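Local atomic coordinates of P91 (Metagenome, PDB entry 4ZI5), a protein that hydrolyses phosphotriesters as a promiscuous activity and has the alpha/beta-hydrolase architecture of the dienelactone hydrolase family. Residues T26-E31 / A74-G79; L140-A145 / G166-S171. All blocks are in the same frame, centred on the assembly; numbering follows the deposited sequence.

Contact 1: residues T26-E31 / A74-G79; sequences TRCIGE and AADMHG
Asp76 reaches across to the backbone of strand 26-34, where its OD2 accepts from Ile29 N at 2.9 Å in a nearly straight bond (169°). The carboxylate is carried there by a first torsion that sets CG anti to the backbone N (chi1 175°), and OD2 meets the amide with its anti lone pair. The same oxygen also accepts from the backbone N of Ala81, while OD1 turns back into its own loop: Gly79 N donates to it at 2.9 Å from above the carboxylate plane, closing an Asx motif. One carboxylate thus ties the strand edge to a turn, and an alanine at Asp76 would probably leave the amides of Ile29, Gly79 and Ala81 without their acceptor and let the turn drift from the strand. Cys28 lies alongside, its CA 3.4 Å from Asp76 OD2, with SG anti to its own carbonyl carbon (chi1 -58°), which brings it near Gly79 CA. At the far end of the turn the methyl CG2 of Thr26 rests on Gly79 CA at 3.8 Å. A CB on Gly79 would collide with that methyl, and its positive phi also calls for glycine. Towards the other end the two backbones pair directly: Glu31 and Ala74 form an antiparallel hydrogen-bonded pair, with Glu31 N to Ala74 O at 3.0 Å and Ala74 N to Glu31 O at 2.8 Å. Gly30 comes close beside it, CA 3.3 Å from Ala74 O, where a side chain would clash. Strand 15-23 pairs with strand 26-34 and sends Tyr21 OH to Asp76 N; helix 100-115 packs on Thr26 and Cys28 through Arg106, and Ala75 turns to strand 42-48 and the same helix.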
loop_
_atom_site.group_PDB
_atom_site.type_symbol
_atom_site.label_atom_id
_atom_site.label_comp_id
_atom_site.label_asym_id
_atom_site.label_seq_id
_atom_site.Cartn_x
_atom_site.Cartn_y
_atom_site.Cartn_z
ATOM N N THR A 26 22.739 3.522 -30.437
ATOM C CA THR A 26 22.103 4.662 -29.773
ATOM C C THR A 26 22.948 5.105 -28.598
ATOM O O THR A 26 23.290 4.285 -27.748
ATOM C CB THR A 26 20.685 4.295 -29.322
ATOM O OG1 THR A 26 19.919 3.981 -30.484
ATOM C CG2 THR A 26 20.018 5.451 -28.571
ATOM N N ARG A 27 23.313 6.388 -28.563
ATOM C CA ARG A 27 24.079 6.950 -27.449
ATOM C C ARG A 27 23.114 7.593 -26.475
ATOM O O ARG A 27 22.270 8.413 -26.875
ATOM C CB ARG A 27 25.072 7.987 -27.925
ATOM C CG ARG A 27 26.135 7.402 -28.843
ATOM C CD ARG A 27 27.344 8.325 -28.939
ATOM N NE ARG A 27 28.426 7.666 -29.634
ATOM C CZ ARG A 27 29.206 6.705 -29.132
ATOM N NH1 ARG A 27 29.077 6.272 -27.893
ATOM N NH2 ARG A 27 30.153 6.178 -29.895
ATOM N N CYS A 28 23.236 7.212 -25.210
ATOM C CA CYS A 28 22.375 7.699 -24.153
ATOM C C CYS A 28 23.153 8.569 -23.174
ATOM O O CYS A 28 24.345 8.376 -22.944
ATOM C CB CYS A 28 21.727 6.521 -23.431
ATOM S SG CYS A 28 20.754 5.438 -24.511
ATOM N N ILE A 29 22.465 9.556 -22.616
ATOM C CA ILE A 29 23.053 10.440 -21.631
ATOM C C ILE A 29 22.142 10.493 -20.414
ATOM O O ILE A 29 21.169 11.242 -20.373
ATOM C CB ILE A 29 23.280 11.855 -22.163
ATOM C CG1 ILE A 29 23.859 11.835 -23.607
ATOM C CG2 ILE A 29 24.220 12.573 -21.211
ATOM C CD1 ILE A 29 23.608 13.125 -24.372
ATOM N N GLY A 30 22.454 9.668 -19.434
ATOM C CA GLY A 30 21.710 9.679 -18.173
ATOM C C GLY A 30 22.312 10.668 -17.177
ATOM O O GLY A 30 23.375 11.251 -17.415
ATOM N N GLU A 31 21.648 10.829 -16.035
ATOM C CA GLU A 31 22.140 11.687 -14.963
ATOM C C GLU A 31 22.142 10.917 -13.661
ATOM O O GLU A 31 21.106 10.396 -13.241
ATOM C CB GLU A 31 21.287 12.980 -14.831
ATOM C CG GLU A 31 21.918 14.015 -13.919
ATOM C CD GLU A 31 21.120 15.280 -13.854
ATOM O OE1 GLU A 31 21.553 16.258 -14.494
ATOM O OE2 GLU A 31 20.057 15.288 -13.193
ATOM N N ALA A 74 19.019 8.557 -13.326
ATOM C CA ALA A 74 17.892 8.957 -14.170
ATOM C C ALA A 74 18.237 8.578 -15.600
ATOM O O ALA A 74 19.209 9.100 -16.172
ATOM C CB ALA A 74 17.626 10.434 -14.012
ATOM N N ALA A 75 17.487 7.598 -16.119
ATOM C CA ALA A 75 17.798 6.943 -17.370
ATOM C C ALA A 75 17.387 7.788 -18.585
ATOM O O ALA A 75 16.414 8.537 -18.533
ATOM C CB ALA A 75 17.123 5.590 -17.431
ATOM N N ASP A 76 18.152 7.649 -19.661
ATOM C CA ASP A 76 17.794 8.191 -20.967
ATOM C C ASP A 76 17.369 7.027 -21.851
ATOM O O ASP A 76 18.238 6.330 -22.421
ATOM C CB ASP A 76 18.994 8.922 -21.556
ATOM C CG ASP A 76 18.749 9.438 -22.990
ATOM O OD1 ASP A 76 17.580 9.463 -23.433
ATOM O OD2 ASP A 76 19.746 9.743 -23.698
ATOM N N MET A 77 16.062 6.800 -21.988
ATOM C CA MET A 77 15.578 5.720 -22.876
ATOM C C MET A 77 15.656 6.090 -24.353
ATOM O O MET A 77 16.012 5.253 -25.174
ATOM C CB MET A 77 14.152 5.276 -22.544
ATOM C CG MET A 77 14.035 4.527 -21.245
ATOM S SD MET A 77 14.806 2.910 -21.244
ATOM C CE MET A 77 13.615 1.975 -22.198
ATOM N N HIS A 78 15.338 7.343 -24.681
ATOM C CA HIS A 78 15.227 7.763 -26.065
ATOM C C HIS A 78 16.556 7.919 -26.770
ATOM O O HIS A 78 16.634 7.687 -27.979
ATOM C CB HIS A 78 14.415 9.048 -26.153
ATOM C CG HIS A 78 13.042 8.922 -25.583
ATOM N ND1 HIS A 78 12.333 7.739 -25.593
ATOM C CD2 HIS A 78 12.242 9.833 -24.996
ATOM C CE1 HIS A 78 11.162 7.927 -25.020
ATOM N NE2 HIS A 78 11.078 9.191 -24.656
ATOM N N GLY A 79 17.612 8.258 -26.041
ATOM C CA GLY A 79 18.917 8.531 -26.654
ATOM C C GLY A 79 19.097 10.009 -26.903
ATOM O O GLY A 79 18.115 10.728 -27.116
#

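Contact 2: residues L140-A145 / G166-S171; sequences LARTGA and GRIQSS
Helix 132-142 ends in a Schellman motif against the loop 166-171, with Arg142 and Ile168 CA atoms 5.0 Å apart and Gly144, at positive phi, set against Arg167. Two CA-H...O contacts join the backbones: Gly144 CA meets Arg167 O at 3.2 Å, and Ile168 CA points its hydrogen at Ala141 O. Ala141 O also accepts from Gly144 N within the last turn and from a water at 2.8 Å. That water donates to Ala145 O as well and accepts from Gln169 N, so it joins helix end and loop through three polar groups. Ile168 brings CG1 against Ala141 CB at 4.1 Å; CG1 stands anti to the carbonyl carbon (chi1 -68°), which lays the chain beside Arg142, the two side chains pointing the same way. Beyond this, the guanidinium of Arg142 forms salt bridges with Glu194 and Glu139. Helix 132-142 is the connection of a beta-alpha-beta crossover between parallel strands 125-130 and 149-153 of the alpha/beta-hydrolase sheet, and its C-terminal end meets the loop leading into the next parallel strand, 171-177. On the outer side, Arg167 lays its CB on Arg142 O at 3.3 Å, its chain bending at chi2 and chi3 before NE donates to Gly163 O. Gln169 is modelled in two conformers, so its side-chain contact is tentative: in one of them NE2 lies 3.0 Å from Gly144 O. Deeper in, Ser170 OG sits near the methyl of Ala141 and donates to Ser171 O, while Ile150 of strand 149-153 packs on both Ala141 and Ser170.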
loop_
_atom_site.group_PDB
_atom_site.type_symbol
_atom_site.label_atom_id
_atom_site.label_comp_id
_atom_site.label_asym_id
_atom_site.label_seq_id
_atom_site.Cartn_x
_atom_site.Cartn_y
_atom_site.Cartn_z
ATOM N N LEU A 140 11.826 -4.919 -17.868
ATOM C CA LEU A 140 13.182 -5.251 -17.435
ATOM C C LEU A 140 13.205 -6.387 -16.420
ATOM O O LEU A 140 14.026 -7.320 -16.546
ATOM C CB LEU A 140 13.892 -4.023 -16.880
ATOM C CG LEU A 140 15.339 -4.187 -16.397
ATOM C CD1 LEU A 140 16.300 -4.658 -17.481
ATOM C CD2 LEU A 140 15.786 -2.857 -15.825
ATOM N N ALA A 141 12.304 -6.338 -15.437
ATOM C CA ALA A 141 12.208 -7.442 -14.473
ATOM C C ALA A 141 11.878 -8.767 -15.152
ATOM O O ALA A 141 12.412 -9.802 -14.756
ATOM C CB ALA A 141 11.183 -7.130 -13.384
ATOM N N ARG A 142 11.028 -8.737 -16.182
ATOM C CA ARG A 142 10.672 -9.956 -16.923
ATOM C C ARG A 142 11.822 -10.612 -17.714
ATOM O O ARG A 142 11.697 -11.774 -18.084
ATOM C CB ARG A 142 9.503 -9.692 -17.880
ATOM C CG ARG A 142 8.174 -9.540 -17.140
ATOM C CD ARG A 142 7.156 -8.864 -18.045
ATOM N NE ARG A 142 5.799 -8.987 -17.512
ATOM C CZ ARG A 142 4.754 -8.254 -17.896
ATOM N NH1 ARG A 142 4.889 -7.276 -18.806
ATOM N NH2 ARG A 142 3.566 -8.488 -17.330
ATOM N N THR A 143 12.931 -9.891 -17.936
ATOM C CA THR A 143 14.145 -10.488 -18.507
ATOM C C THR A 143 14.901 -11.354 -17.510
ATOM O O THR A 143 15.841 -12.040 -17.908
ATOM C CB THR A 143 15.129 -9.432 -19.064
ATOM O OG1 THR A 143 15.668 -8.654 -17.990
ATOM C CG2 THR A 143 14.481 -8.531 -20.071
ATOM N N GLY A 144 14.536 -11.311 -16.231
ATOM C CA GLY A 144 15.257 -11.991 -15.168
ATOM C C GLY A 144 16.400 -11.177 -14.630
ATOM O O GLY A 144 17.261 -11.718 -13.962
ATOM N N ALA A 145 16.428 -9.876 -14.898
ATOM C CA ALA A 145 17.508 -9.053 -14.369
ATOM C C ALA A 145 17.607 -9.156 -12.843
ATOM O O ALA A 145 16.581 -9.313 -12.162
ATOM C CB ALA A 145 17.308 -7.610 -14.784
ATOM N N GLY A 166 7.916 -17.020 -14.778
ATOM C CA GLY A 166 8.892 -17.421 -13.791
ATOM C C GLY A 166 10.169 -16.581 -13.730
ATOM O O GLY A 166 11.015 -16.826 -12.877
ATOM N N ARG A 167 10.320 -15.580 -14.592
ATOM C CA ARG A 167 11.606 -14.903 -14.705
ATOM C C ARG A 167 11.834 -13.752 -13.745
ATOM O O ARG A 167 12.979 -13.402 -13.465
ATOM C CB ARG A 167 11.832 -14.435 -16.127
ATOM C CG ARG A 167 11.795 -15.588 -17.128
ATOM C CD ARG A 167 12.777 -15.348 -18.241
ATOM N NE ARG A 167 12.382 -15.923 -19.530
ATOM C CZ ARG A 167 13.233 -16.221 -20.513
ATOM N NH1 ARG A 167 12.770 -16.738 -21.649
ATOM N NH2 ARG A 167 14.541 -16.010 -20.381
ATOM N N ILE A 168 10.763 -13.147 -13.225
ATOM C CA ILE A 168 10.968 -12.012 -12.333
ATOM C C ILE A 168 11.659 -12.468 -11.057
ATOM O O ILE A 168 11.170 -13.383 -10.386
ATOM C CB ILE A 168 9.641 -11.317 -11.962
ATOM C CG1 ILE A 168 9.076 -10.638 -13.203
ATOM C CG2 ILE A 168 9.866 -10.268 -10.877
ATOM C CD1 ILE A 168 7.613 -10.232 -13.072
ATOM N N GLN A 169 12.804 -11.869 -10.722
ATOM C CA GLN A 169 13.465 -12.186 -9.436
ATOM C C GLN A 169 13.301 -11.057 -8.394
ATOM O O GLN A 169 13.619 -11.269 -7.237
ATOM C CB GLN A 169 14.915 -12.700 -9.580
ATOM C CG GLN A 169 15.969 -11.818 -10.189
ATOM C CD GLN A 169 17.316 -12.546 -10.326
ATOM O OE1 GLN A 169 18.205 -12.434 -9.462
ATOM N NE2 GLN A 169 17.474 -13.287 -11.415
ATOM N N SER A 170 12.751 -9.904 -8.778
ATOM C CA SER A 170 12.616 -8.789 -7.863
ATOM C C SER A 170 11.312 -8.849 -7.109
ATOM O O SER A 170 10.328 -9.426 -7.578
ATOM C CB SER A 170 12.618 -7.466 -8.638
ATOM O OG SER A 170 11.505 -7.353 -9.529
ATOM N N SER A 171 11.299 -8.208 -5.945
ATOM C CA SER A 171 10.048 -7.768 -5.328
ATOM C C SER A 171 9.384 -6.799 -6.293
ATOM O O SER A 171 10.069 -6.110 -7.083
ATOM C CB SER A 171 10.329 -7.040 -4.024
ATOM O OG SER A 171 9.164 -6.887 -3.243
HETATM O O HOH W 1 13.830 -9.806 -12.324
#

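In the fold
From the N terminus the chain first runs through strands 15-23 and 26-34, and contact 1 closes when the loop after strand 71-74 returns to residues 26-31; the 42 residues between include strand 42-48 and helix 56-67. It ties the antiparallel N-terminal strands to the parallel part of the sheet. The chain then passes helices 90-97 and 100-115 and strand 125-130 before helix 132-142, whose end opens contact 2; contact 2 closes after strand 149-153, as the chain enters strand 171-177. The two contacts follow in series, neither nested nor crossed. Their centres lie 22 Å apart and their nearest atoms about 8 Å, yet helix 100-115 touches both.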